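Side-chain contacts in C-1-tetrahydrofolate synthase, cytoplasmic, putative (Trypanosoma brucei, PDB 4CJX), which probably acts as an NADP-dependent methylenetetrahydrofolate dehydrogenase and as a methenyltetrahydrofolate cyclohydrolase in one-carbon metabolism: residues 169-174 and 253-258; 186-191 and 224-229; 199-204 and 211-216. All coordinates share one frame; numbering follows the deposited sequence.

Contact 1: 169-174 and 253-258; sequences SAVMEL and AVIDVG
Val171 of helix 166-178 reaches across to Ile255 of strand 253-256 and to Val257 just beyond it, and a single methyl, CG2, meets both. Ile255 offers its methyl branch, not its longer arm: CG2 of Ile255 lies 4.0 Å from Val171 CG2, and it is also 4.2 Å from Val171 CG1, so it sits against both prongs of the valine. The two side chains cross obliquely. Val257 comes in at about a right angle to Val171, and its CG2 makes the closest approach of the contact, 3.7 Å from Val171 CG2. The torsions explain which branches meet: Val171 holds CG2 anti to its own carbonyl carbon and CG1 anti to its backbone N (chi1 167°), a fork whose two methyls both reach Ile255. In Ile255 it is CG2 that stands anti to the backbone N, while CG1 takes the place beside that nitrogen. The meeting is entirely apolar, and both Val171 and Ile255 are buried.

Asp256, between Ile255 and Val257, has its CB on the far side of the strand from the helix. Its OD1 accepts the backbone N of Gly258 at 3.2 Å, an Asx turn in which the donor meets the anti side of the oxygen, 30° out of the carboxylate plane. The same carboxylate also receives the backbone N of Asp276 and of Val277, which probably helps to fix the turn where the chain leaves the sheet. Val257 itself lies near Ala196 and Thr259, two residues of the NADP site.

Helix 166-178 thus packs on one face of the parallel sheet, where strand 253-256 runs between strands 232-235 and 288-289; Val296 of helix 296-316 also touches Ile255, and Val200 of helix 197-206 lies against Val171.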
ATOM      1  N   SER B 169      -0.772  -9.198 -10.787  1.00 18.00           N
ATOM      2  CA  SER B 169      -0.397  -9.056 -12.171  1.00 18.82           C
ATOM      3  C   SER B 169      -1.359  -9.771 -13.163  1.00 18.40           C
ATOM      4  O   SER B 169      -1.666  -9.247 -14.236  1.00 18.42           O
ATOM      5  CB  SER B 169       0.988  -9.603 -12.315  1.00 20.00           C
ATOM      6  OG  SER B 169       1.489  -9.250 -13.549  1.00 21.68           O
ATOM      7  N   ALA B 170      -1.777 -10.983 -12.801  1.00 17.91           N
ATOM      8  CA  ALA B 170      -2.693 -11.778 -13.588  1.00 17.95           C
ATOM      9  C   ALA B 170      -4.047 -11.066 -13.729  1.00 17.23           C
ATOM     10  O   ALA B 170      -4.616 -11.090 -14.799  1.00 17.70           O
ATOM     11  CB  ALA B 170      -2.889 -13.140 -12.949  1.00 17.63           C
ATOM     12  N   VAL B 171      -4.529 -10.430 -12.660  1.00 16.49           N
ATOM     13  CA  VAL B 171      -5.777  -9.680 -12.707  1.00 16.16           C
ATOM     14  C   VAL B 171      -5.671  -8.566 -13.721  1.00 16.76           C
ATOM     15  O   VAL B 171      -6.580  -8.373 -14.554  1.00 16.30           O
ATOM     16  CB  VAL B 171      -6.154  -9.076 -11.339  1.00 15.50           C
ATOM     17  CG1 VAL B 171      -7.260  -8.061 -11.491  1.00 15.45           C
ATOM     18  CG2 VAL B 171      -6.579 -10.170 -10.370  1.00 15.29           C
ATOM     19  N   MET B 172      -4.564  -7.823 -13.652  1.00 17.35           N
ATOM     20  CA  MET B 172      -4.384  -6.693 -14.547  1.00 18.60           C
ATOM     21  C   MET B 172      -4.276  -7.193 -15.985  1.00 19.65           C
ATOM     22  O   MET B 172      -4.820  -6.583 -16.908  1.00 19.84           O
ATOM     23  CB  MET B 172      -3.149  -5.839 -14.152  1.00 19.63           C
ATOM     24  CG  MET B 172      -3.234  -5.154 -12.794  1.00 18.99           C
ATOM     25  SD  MET B 172      -4.793  -4.317 -12.458  1.00 18.85           S
ATOM     26  CE  MET B 172      -4.662  -2.820 -13.433  1.00 19.98           C
ATOM     27  N   GLU B 173      -3.622  -8.336 -16.173  1.00 20.40           N
ATOM     28  CA  GLU B 173      -3.521  -8.937 -17.504  1.00 22.10           C
ATOM     29  C   GLU B 173      -4.897  -9.379 -18.048  1.00 21.64           C
ATOM     30  O   GLU B 173      -5.173  -9.234 -19.244  1.00 22.13           O
ATOM     31  CB  GLU B 173      -2.538 -10.114 -17.478  1.00 23.32           C
ATOM     32  CG  GLU B 173      -2.436 -10.928 -18.765  1.00 25.26           C
ATOM     33  CD  GLU B 173      -1.803 -10.180 -19.943  1.00 27.06           C
ATOM     34  OE1 GLU B 173      -1.156  -9.124 -19.759  1.00 27.46           O
ATOM     35  OE2 GLU B 173      -1.973 -10.674 -21.075  1.00 29.68           O
ATOM     36  N   LEU B 174      -5.742  -9.929 -17.184  1.00 20.09           N
ATOM     37  CA  LEU B 174      -7.073 -10.309 -17.616  1.00 20.33           C
ATOM     38  C   LEU B 174      -7.958  -9.092 -17.932  1.00 19.80           C
ATOM     39  O   LEU B 174      -8.719  -9.144 -18.884  1.00 19.67           O
ATOM     40  CB  LEU B 174      -7.724 -11.251 -16.605  1.00 19.77           C
ATOM     41  CG  LEU B 174      -7.034 -12.624 -16.633  1.00 20.57           C
ATOM     42  CD1 LEU B 174      -7.552 -13.488 -15.523  1.00 20.73           C
ATOM     43  CD2 LEU B 174      -7.224 -13.346 -17.948  1.00 21.56           C
ATOM     44  N   ALA B 253     -17.273  -5.774 -15.256  1.00 14.04           N
ATOM     45  CA  ALA B 253     -16.250  -6.773 -15.493  1.00 14.21           C
ATOM     46  C   ALA B 253     -15.901  -7.396 -14.154  1.00 13.90           C
ATOM     47  O   ALA B 253     -15.632  -6.694 -13.186  1.00 13.78           O
ATOM     48  CB  ALA B 253     -15.024  -6.174 -16.168  1.00 14.86           C
ATOM     49  N   VAL B 254     -15.969  -8.722 -14.079  1.00 14.23           N
ATOM     50  CA  VAL B 254     -15.872  -9.431 -12.819  1.00 14.01           C
ATOM     51  C   VAL B 254     -14.694 -10.397 -12.928  1.00 14.39           C
ATOM     52  O   VAL B 254     -14.689 -11.262 -13.803  1.00 14.79           O
ATOM     53  CB  VAL B 254     -17.192 -10.202 -12.589  1.00 14.61           C
ATOM     54  CG1 VAL B 254     -17.136 -11.071 -11.364  1.00 14.58           C
ATOM     55  CG2 VAL B 254     -18.354  -9.214 -12.496  1.00 14.81           C
ATOM     56  N   ILE B 255     -13.718 -10.242 -12.035  1.00 14.16           N
ATOM     57  CA  ILE B 255     -12.511 -11.037 -12.002  1.00 14.51           C
ATOM     58  C   ILE B 255     -12.511 -11.809 -10.695  1.00 14.51           C
ATOM     59  O   ILE B 255     -12.404 -11.229  -9.611  1.00 13.73           O
ATOM     60  CB  ILE B 255     -11.231 -10.194 -12.051  1.00 14.94           C
ATOM     61  CG1 ILE B 255     -11.269  -9.130 -13.134  1.00 15.45           C
ATOM     62  CG2 ILE B 255     -10.026 -11.096 -12.264  1.00 15.86           C
ATOM     63  CD1 ILE B 255     -11.494  -9.649 -14.534  1.00 16.13           C
ATOM     64  N   ASP B 256     -12.637 -13.127 -10.816  1.00 15.11           N
ATOM     65  CA  ASP B 256     -12.754 -14.008  -9.675  1.00 15.60           C
ATOM     66  C   ASP B 256     -11.426 -14.668  -9.312  1.00 15.92           C
ATOM     67  O   ASP B 256     -11.021 -15.652  -9.930  1.00 16.97           O
ATOM     68  CB  ASP B 256     -13.819 -15.070  -9.954  1.00 15.98           C
ATOM     69  CG  ASP B 256     -14.253 -15.793  -8.711  1.00 16.49           C
ATOM     70  OD1 ASP B 256     -13.605 -15.600  -7.661  1.00 16.77           O
ATOM     71  OD2 ASP B 256     -15.253 -16.566  -8.774  1.00 17.84           O
ATOM     72  N   VAL B 257     -10.788 -14.148  -8.276  1.00 15.91           N
ATOM     73  CA  VAL B 257      -9.507 -14.658  -7.773  1.00 16.83           C
ATOM     74  C   VAL B 257      -9.657 -15.765  -6.716  1.00 17.76           C
ATOM     75  O   VAL B 257      -8.712 -16.459  -6.422  1.00 18.11           O
ATOM     76  CB  VAL B 257      -8.668 -13.497  -7.178  1.00 16.91           C
ATOM     77  CG1 VAL B 257      -7.234 -13.940  -6.899  1.00 18.36           C
ATOM     78  CG2 VAL B 257      -8.677 -12.317  -8.129  1.00 16.76           C
ATOM     79  N   GLY B 258     -10.843 -15.941  -6.151  1.00 18.84           N
ATOM     80  CA  GLY B 258     -11.053 -16.982  -5.153  1.00 20.13           C
ATOM     81  C   GLY B 258     -10.659 -18.360  -5.661  1.00 21.82           C
ATOM     82  O   GLY B 258     -10.934 -18.712  -6.813  1.00 22.64           O
TER

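Contact 2: 186-191 and 224-229; sequences RVVVLG and ADIVRA
Strand 186-190 and the C-terminal part of helix 220-228 lie in register at two places: the CA atoms of Val188 and Val227 are 6.5 Å apart, and those of Arg186 and Ala229 are 7.1 Å apart. Alternate strand residues, Arg186 and Val188, have their CB atoms directed at the helix. The N of Ala229 is bonded to the O of Ile226, 3.1 Å away, and its bond to the O of Asp225 is weak.

Val188 carries the apolar half. Its CG2, anti to the backbone N, lies 3.7 Å from Ile226 CG2, with the two side chains crossing at a slant. CG1 takes the crowded position between backbone N and carbonyl carbon (chi1 59°) and is turned to Val227, whose CG2 is 4.3 Å away. The valine therefore divides its two methyls between successive helix residues.

Arg186 meets Ala229 twice. Near its root, CB is 3.5 Å from the O of Ala229. Farther out the chain bends at both chi2 (-80°) and chi3 (-70°), folding the guanidinium back until the methyl of Ala229 lies over one of its faces, with NH2 4.2 Å from Ala229 CB.

Ile226 packs on Thr210 of the second subunit, and Arg186 packs on Ile226 of that subunit. Asp225 forms a salt bridge with Arg186 of the second subunit, while Arg186 NH1 makes a long, weak ion pair with Asp222 of that subunit.

The chemistry is thus split: methyls fill the interior between strand and helix, whereas at the border the guanidinium is met, within this contact, by the methyl of Ala229. Charged groups of both segments, Asp225 through its salt bridge and Arg186 through the weak pair, reach the second subunit, which probably helps the subunits to associate.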
ATOM      1  N   ARG B 186     -15.661   2.892 -11.148  1.00 20.03           N
ATOM      2  CA  ARG B 186     -15.739   2.453  -9.767  1.00 19.39           C
ATOM      3  C   ARG B 186     -15.322   0.980  -9.667  1.00 16.75           C
ATOM      4  O   ARG B 186     -15.875   0.106 -10.371  1.00 15.26           O
ATOM      5  CB  ARG B 186     -17.150   2.655  -9.227  1.00 21.18           C
ATOM      6  CG  ARG B 186     -17.623   4.112  -9.223  1.00 24.28           C
ATOM      7  CD  ARG B 186     -17.054   4.880  -8.033  1.00 25.54           C
ATOM      8  NE  ARG B 186     -17.662   4.434  -6.771  1.00 26.27           N
ATOM      9  CZ  ARG B 186     -18.885   4.785  -6.382  1.00 27.01           C
ATOM     10  NH1 ARG B 186     -19.623   5.582  -7.140  1.00 27.76           N
ATOM     11  NH2 ARG B 186     -19.370   4.337  -5.237  1.00 26.50           N
ATOM     12  N   VAL B 187     -14.351   0.721  -8.796  1.00 15.28           N
ATOM     13  CA  VAL B 187     -13.773  -0.601  -8.621  1.00 14.40           C
ATOM     14  C   VAL B 187     -13.977  -1.054  -7.191  1.00 13.59           C
ATOM     15  O   VAL B 187     -13.763  -0.270  -6.277  1.00 13.67           O
ATOM     16  CB  VAL B 187     -12.250  -0.616  -8.887  1.00 14.97           C
ATOM     17  CG1 VAL B 187     -11.652  -1.950  -8.481  1.00 15.00           C
ATOM     18  CG2 VAL B 187     -11.951  -0.363 -10.346  1.00 15.46           C
ATOM     19  N   VAL B 188     -14.397  -2.315  -7.002  1.00 12.56           N
ATOM     20  CA  VAL B 188     -14.347  -2.939  -5.682  1.00 12.01           C
ATOM     21  C   VAL B 188     -13.401  -4.129  -5.698  1.00 11.65           C
ATOM     22  O   VAL B 188     -13.452  -4.981  -6.597  1.00 11.36           O
ATOM     23  CB  VAL B 188     -15.711  -3.391  -5.099  1.00 11.84           C
ATOM     24  CG1 VAL B 188     -16.418  -4.386  -5.985  1.00 11.54           C
ATOM     25  CG2 VAL B 188     -15.517  -4.037  -3.737  1.00 11.87           C
ATOM     26  N   VAL B 189     -12.531  -4.149  -4.701  1.00 11.71           N
ATOM     27  CA  VAL B 189     -11.636  -5.247  -4.446  1.00 11.87           C
ATOM     28  C   VAL B 189     -12.122  -5.846  -3.120  1.00 11.99           C
ATOM     29  O   VAL B 189     -12.200  -5.135  -2.120  1.00 12.27           O
ATOM     30  CB  VAL B 189     -10.181  -4.753  -4.277  1.00 12.36           C
ATOM     31  CG1 VAL B 189      -9.246  -5.907  -3.989  1.00 12.90           C
ATOM     32  CG2 VAL B 189      -9.711  -4.070  -5.539  1.00 12.59           C
ATOM     33  N   LEU B 190     -12.464  -7.133  -3.128  1.00 11.66           N
ATOM     34  CA  LEU B 190     -12.810  -7.854  -1.913  1.00 12.10           C
ATOM     35  C   LEU B 190     -11.576  -8.665  -1.468  1.00 12.47           C
ATOM     36  O   LEU B 190     -11.028  -9.490  -2.246  1.00 12.15           O
ATOM     37  CB  LEU B 190     -14.003  -8.775  -2.152  1.00 12.01           C
ATOM     38  CG  LEU B 190     -15.294  -8.098  -2.667  1.00 11.97           C
ATOM     39  CD1 LEU B 190     -15.322  -8.080  -4.188  1.00 11.61           C
ATOM     40  CD2 LEU B 190     -16.581  -8.727  -2.098  1.00 12.34           C
ATOM     41  N   GLY B 191     -11.142  -8.429  -0.237  1.00 13.25           N
ATOM     42  CA  GLY B 191      -9.952  -9.083   0.309  1.00 14.16           C
ATOM     43  C   GLY B 191      -8.724  -8.211   0.178  1.00 15.07           C
ATOM     44  O   GLY B 191      -8.649  -7.343  -0.682  1.00 14.62           O
ATOM     45  N   ALA B 224     -23.003  -5.559  -0.675  1.00 16.17           N
ATOM     46  CA  ALA B 224     -24.021  -5.544  -1.730  1.00 16.22           C
ATOM     47  C   ALA B 224     -24.129  -4.157  -2.372  1.00 16.48           C
ATOM     48  O   ALA B 224     -24.106  -4.010  -3.594  1.00 15.75           O
ATOM     49  CB  ALA B 224     -25.351  -5.963  -1.155  1.00 17.31           C
ATOM     50  N   ASP B 225     -24.255  -3.149  -1.522  1.00 17.24           N
ATOM     51  CA  ASP B 225     -24.331  -1.780  -1.963  1.00 18.45           C
ATOM     52  C   ASP B 225     -23.094  -1.369  -2.793  1.00 16.78           C
ATOM     53  O   ASP B 225     -23.212  -0.707  -3.807  1.00 16.26           O
ATOM     54  CB  ASP B 225     -24.386  -0.897  -0.738  1.00 20.52           C
ATOM     55  CG  ASP B 225     -24.683   0.531  -1.068  1.00 23.00           C
ATOM     56  OD1 ASP B 225     -25.782   0.799  -1.641  1.00 26.03           O
ATOM     57  OD2 ASP B 225     -23.845   1.404  -0.719  1.00 24.44           O
ATOM     58  N   ILE B 226     -21.916  -1.784  -2.341  1.00 15.75           N
ATOM     59  CA  ILE B 226     -20.683  -1.423  -2.992  1.00 14.81           C
ATOM     60  C   ILE B 226     -20.568  -2.144  -4.341  1.00 14.15           C
ATOM     61  O   ILE B 226     -20.281  -1.515  -5.361  1.00 13.40           O
ATOM     62  CB  ILE B 226     -19.487  -1.655  -2.033  1.00 14.57           C
ATOM     63  CG1 ILE B 226     -19.513  -0.546  -0.955  1.00 15.41           C
ATOM     64  CG2 ILE B 226     -18.151  -1.628  -2.802  1.00 13.82           C
ATOM     65  CD1 ILE B 226     -18.721  -0.860   0.304  1.00 15.49           C
ATOM     66  N   VAL B 227     -20.831  -3.454  -4.350  1.00 13.98           N
ATOM     67  CA  VAL B 227     -20.750  -4.251  -5.588  1.00 13.73           C
ATOM     68  C   VAL B 227     -21.753  -3.696  -6.623  1.00 13.99           C
ATOM     69  O   VAL B 227     -21.442  -3.628  -7.813  1.00 13.45           O
ATOM     70  CB  VAL B 227     -21.044  -5.767  -5.329  1.00 13.63           C
ATOM     71  CG1 VAL B 227     -21.284  -6.522  -6.621  1.00 13.76           C
ATOM     72  CG2 VAL B 227     -19.922  -6.419  -4.535  1.00 13.59           C
ATOM     73  N   ARG B 228     -22.944  -3.315  -6.168  1.00 14.78           N
ATOM     74  CA  ARG B 228     -23.996  -2.797  -7.060  0.60 15.65           C
ATOM     75  C   ARG B 228     -23.546  -1.548  -7.802  1.00 15.82           C
ATOM     76  O   ARG B 228     -24.002  -1.250  -8.917  1.00 16.22           O
ATOM     77  CB  ARG B 228     -25.263  -2.454  -6.272  0.60 16.64           C
ATOM     78  CG  ARG B 228     -26.134  -3.645  -5.929  0.60 17.12           C
ATOM     79  CD  ARG B 228     -27.400  -3.218  -5.193  0.60 18.26           C
ATOM     80  NE  ARG B 228     -28.075  -4.388  -4.633  0.60 18.75           N
ATOM     81  CZ  ARG B 228     -28.382  -4.576  -3.351  0.60 19.21           C
ATOM     82  NH1 ARG B 228     -28.126  -3.645  -2.432  0.60 19.33           N
ATOM     83  NH2 ARG B 228     -28.971  -5.716  -2.993  0.60 19.58           N
ATOM     84  N   ALA B 229     -22.655  -0.798  -7.178  1.00 15.81           N
ATOM     85  CA  ALA B 229     -22.208   0.435  -7.775  1.00 16.10           C
ATOM     86  C   ALA B 229     -20.902   0.259  -8.570  1.00 15.70           C
ATOM     87  O   ALA B 229     -20.387   1.229  -9.128  1.00 16.21           O
ATOM     88  CB  ALA B 229     -22.049   1.482  -6.674  1.00 16.47           C
TER

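Contact 3: 199-204 and 211-216; sequences PVATLL and VTVVHS
The CB of Ala201 lies against one methyl from each of two strand residues, 4.0 Å from Val211 CG1 and 4.1 Å from Val213 CG2. Val211 spreads its fork along the helix: with CG1 anti to the backbone N (chi1 177°), CG2 is turned to the next helical turn, where it stands 3.9 Å from Leu204 CB. The same CG2 is 3.8 Å from the carbonyl O of Ala201, so Val211 packs against helix backbone as well as side chains. The small alanine matches this close seat; its CA is 6.6 Å from that of Val211. The short helix and strand axes come within 9.0 Å and run nearly antiparallel, at 167°.

This is the second half of a beta-alpha-beta unit in the NADP-binding domain, in which helix 197-206 links strands 186-190 and 210-214. Leu204 also packs on Val187 and Val189 of the first strand, and Val213 lies near Arg192 of the NADP site. Strand 210-214 is the outermost of the sheet within the chain, but Thr212 and Val213 pair antiparallel with a strand of the second subunit, so the sheet continues across the dimer interface.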
ATOM      1  N   PRO B 199      -1.994  -5.667  -3.277  1.00 18.42           N
ATOM      2  CA  PRO B 199      -1.329  -5.026  -4.420  1.00 18.68           C
ATOM      3  C   PRO B 199      -2.279  -4.595  -5.551  1.00 17.57           C
ATOM      4  O   PRO B 199      -2.090  -3.540  -6.163  1.00 17.52           O
ATOM      5  CB  PRO B 199      -0.309  -6.081  -4.895  1.00 19.25           C
ATOM      6  CG  PRO B 199      -0.704  -7.348  -4.234  1.00 19.12           C
ATOM      7  CD  PRO B 199      -1.448  -7.001  -2.986  1.00 18.69           C
ATOM      8  N   VAL B 200      -3.298  -5.382  -5.806  1.00 16.53           N
ATOM      9  CA  VAL B 200      -4.208  -5.072  -6.912  1.00 16.28           C
ATOM     10  C   VAL B 200      -5.017  -3.746  -6.737  1.00 15.00           C
ATOM     11  O   VAL B 200      -5.262  -3.038  -7.702  1.00 14.11           O
ATOM     12  CB  VAL B 200      -5.129  -6.268  -7.217  1.00 16.24           C
ATOM     13  CG1 VAL B 200      -6.394  -6.224  -6.379  1.00 16.43           C
ATOM     14  CG2 VAL B 200      -5.497  -6.266  -8.696  1.00 16.63           C
ATOM     15  N   ALA B 201      -5.413  -3.437  -5.508  1.00 14.19           N
ATOM     16  CA  ALA B 201      -6.098  -2.197  -5.215  1.00 14.30           C
ATOM     17  C   ALA B 201      -5.206  -1.011  -5.627  1.00 15.20           C
ATOM     18  O   ALA B 201      -5.678  -0.070  -6.269  1.00 14.91           O
ATOM     19  CB  ALA B 201      -6.447  -2.118  -3.739  1.00 14.19           C
ATOM     20  N   THR B 202      -3.914  -1.122  -5.306  1.00 15.93           N
ATOM     21  CA  THR B 202      -2.919  -0.125  -5.678  1.00 17.36           C
ATOM     22  C   THR B 202      -2.785   0.016  -7.166  1.00 17.68           C
ATOM     23  O   THR B 202      -2.715   1.138  -7.662  1.00 18.22           O
ATOM     24  CB  THR B 202      -1.521  -0.446  -5.132  1.00 18.48           C
ATOM     25  OG1 THR B 202      -1.573  -0.499  -3.707  1.00 18.34           O
ATOM     26  CG2 THR B 202      -0.491   0.661  -5.571  1.00 19.75           C
ATOM     27  N   LEU B 203      -2.727  -1.105  -7.881  1.00 17.39           N
ATOM     28  CA  LEU B 203      -2.526  -1.047  -9.313  1.00 17.84           C
ATOM     29  C   LEU B 203      -3.750  -0.488  -9.995  1.00 17.33           C
ATOM     30  O   LEU B 203      -3.619   0.244 -10.974  1.00 17.55           O
ATOM     31  CB  LEU B 203      -2.199  -2.425  -9.886  1.00 18.11           C
ATOM     32  CG  LEU B 203      -0.854  -3.006  -9.435  1.00 18.83           C
ATOM     33  CD1 LEU B 203      -0.756  -4.468  -9.863  1.00 18.84           C
ATOM     34  CD2 LEU B 203       0.307  -2.195  -9.961  1.00 20.02           C
ATOM     35  N   LEU B 204      -4.941  -0.810  -9.466  1.00 16.58           N
ATOM     36  CA  LEU B 204      -6.196  -0.252 -10.006  1.00 16.55           C
ATOM     37  C   LEU B 204      -6.304   1.272  -9.810  1.00 16.94           C
ATOM     38  O   LEU B 204      -6.644   2.005 -10.758  1.00 17.51           O
ATOM     39  CB  LEU B 204      -7.393  -0.997  -9.418  1.00 16.44           C
ATOM     40  CG  LEU B 204      -7.447  -2.441  -9.939  1.00 16.50           C
ATOM     41  CD1 LEU B 204      -8.340  -3.306  -9.081  1.00 16.31           C
ATOM     42  CD2 LEU B 204      -7.923  -2.456 -11.381  1.00 17.18           C
ATOM     43  N   VAL B 211     -11.282   3.208  -6.112  1.00 15.21           N
ATOM     44  CA  VAL B 211     -11.238   1.871  -5.539  1.00 14.45           C
ATOM     45  C   VAL B 211     -11.859   1.823  -4.146  1.00 14.44           C
ATOM     46  O   VAL B 211     -11.551   2.633  -3.265  1.00 16.19           O
ATOM     47  CB  VAL B 211      -9.769   1.372  -5.452  1.00 14.38           C
ATOM     48  CG1 VAL B 211      -9.682   0.014  -4.782  1.00 14.02           C
ATOM     49  CG2 VAL B 211      -9.136   1.341  -6.840  1.00 14.59           C
ATOM     50  N   THR B 212     -12.718   0.861  -3.932  1.00 13.72           N
ATOM     51  CA  THR B 212     -13.216   0.593  -2.608  1.00 13.77           C
ATOM     52  C   THR B 212     -12.726  -0.797  -2.243  1.00 13.22           C
ATOM     53  O   THR B 212     -12.834  -1.698  -3.047  1.00 12.42           O
ATOM     54  CB  THR B 212     -14.753   0.569  -2.589  1.00 13.88           C
ATOM     55  OG1 THR B 212     -15.249   1.828  -3.021  1.00 14.47           O
ATOM     56  CG2 THR B 212     -15.231   0.283  -1.230  1.00 14.35           C
ATOM     57  N   VAL B 213     -12.226  -0.951  -1.030  1.00 13.76           N
ATOM     58  CA  VAL B 213     -11.796  -2.224  -0.502  1.00 14.01           C
ATOM     59  C   VAL B 213     -12.740  -2.681   0.596  1.00 14.67           C
ATOM     60  O   VAL B 213     -13.097  -1.915   1.499  1.00 15.08           O
ATOM     61  CB  VAL B 213     -10.397  -2.127   0.125  1.00 14.69           C
ATOM     62  CG1 VAL B 213     -10.037  -3.448   0.793  1.00 14.81           C
ATOM     63  CG2 VAL B 213      -9.379  -1.765  -0.948  1.00 14.85           C
ATOM     64  N   VAL B 214     -13.081  -3.957   0.515  1.00 14.79           N
ATOM     65  CA  VAL B 214     -14.035  -4.605   1.379  1.00 16.04           C
ATOM     66  C   VAL B 214     -13.427  -5.972   1.791  1.00 16.79           C
ATOM     67  O   VAL B 214     -12.424  -6.415   1.206  1.00 15.87           O
ATOM     68  CB  VAL B 214     -15.342  -4.700   0.553  1.00 15.98           C
ATOM     69  CG1 VAL B 214     -15.978  -6.054   0.579  1.00 16.22           C
ATOM     70  CG2 VAL B 214     -16.307  -3.573   0.895  1.00 16.14           C
ATOM     71  N   HIS B 215     -14.015  -6.607   2.805  1.00 18.30           N
ATOM     72  CA  HIS B 215     -13.543  -7.914   3.316  1.00 19.43           C
ATOM     73  C   HIS B 215     -14.633  -8.968   3.303  1.00 19.90           C
ATOM     74  O   HIS B 215     -15.816  -8.619   3.282  1.00 20.22           O
ATOM     75  CB  HIS B 215     -13.046  -7.749   4.740  1.00 21.07           C
ATOM     76  CG  HIS B 215     -11.874  -6.841   4.852  1.00 21.97           C
ATOM     77  ND1 HIS B 215     -10.576  -7.310   4.893  1.00 22.80           N
ATOM     78  CD2 HIS B 215     -11.788  -5.490   4.866  1.00 22.89           C
ATOM     79  CE1 HIS B 215      -9.743  -6.285   4.971  1.00 22.75           C
ATOM     80  NE2 HIS B 215     -10.450  -5.172   4.938  1.00 23.04           N
ATOM     81  N   SER B 216     -14.268 -10.260   3.365  1.00 19.93           N
ATOM     82  CA  SER B 216     -15.307 -11.316   3.335  1.00 20.50           C
ATOM     83  C   SER B 216     -16.335 -11.167   4.446  1.00 21.12           C
ATOM     84  O   SER B 216     -17.548 -11.420   4.229  1.00 21.65           O
ATOM     85  CB  SER B 216     -14.707 -12.726   3.347  1.00 20.78           C
ATOM     86  OG  SER B 216     -13.719 -12.853   4.361  1.00 21.91           O
TER

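Overall arrangement
All three contacts belong to the NADP-binding domain and reach one parallel sheet. Along the chain they are nested: contact 3 lies inside the loop closed by contact 2, and contact 2 inside that closed by contact 1. Contacts 2 and 3 are nearest, with centres 9 Å apart, and join through neighbouring strands, where Val187 O and Thr212 N are 2.8 Å apart. Contact 1 is 12 Å from contact 3, centre to centre, and touches it through Met172 packing on Leu203 and Leu204. Helices 166-178 and 197-206 thus lie side by side on one face and helix 220-228 on the opposite face, a Rossmann-like layering whose edge strand continues into the sheet of the second subunit.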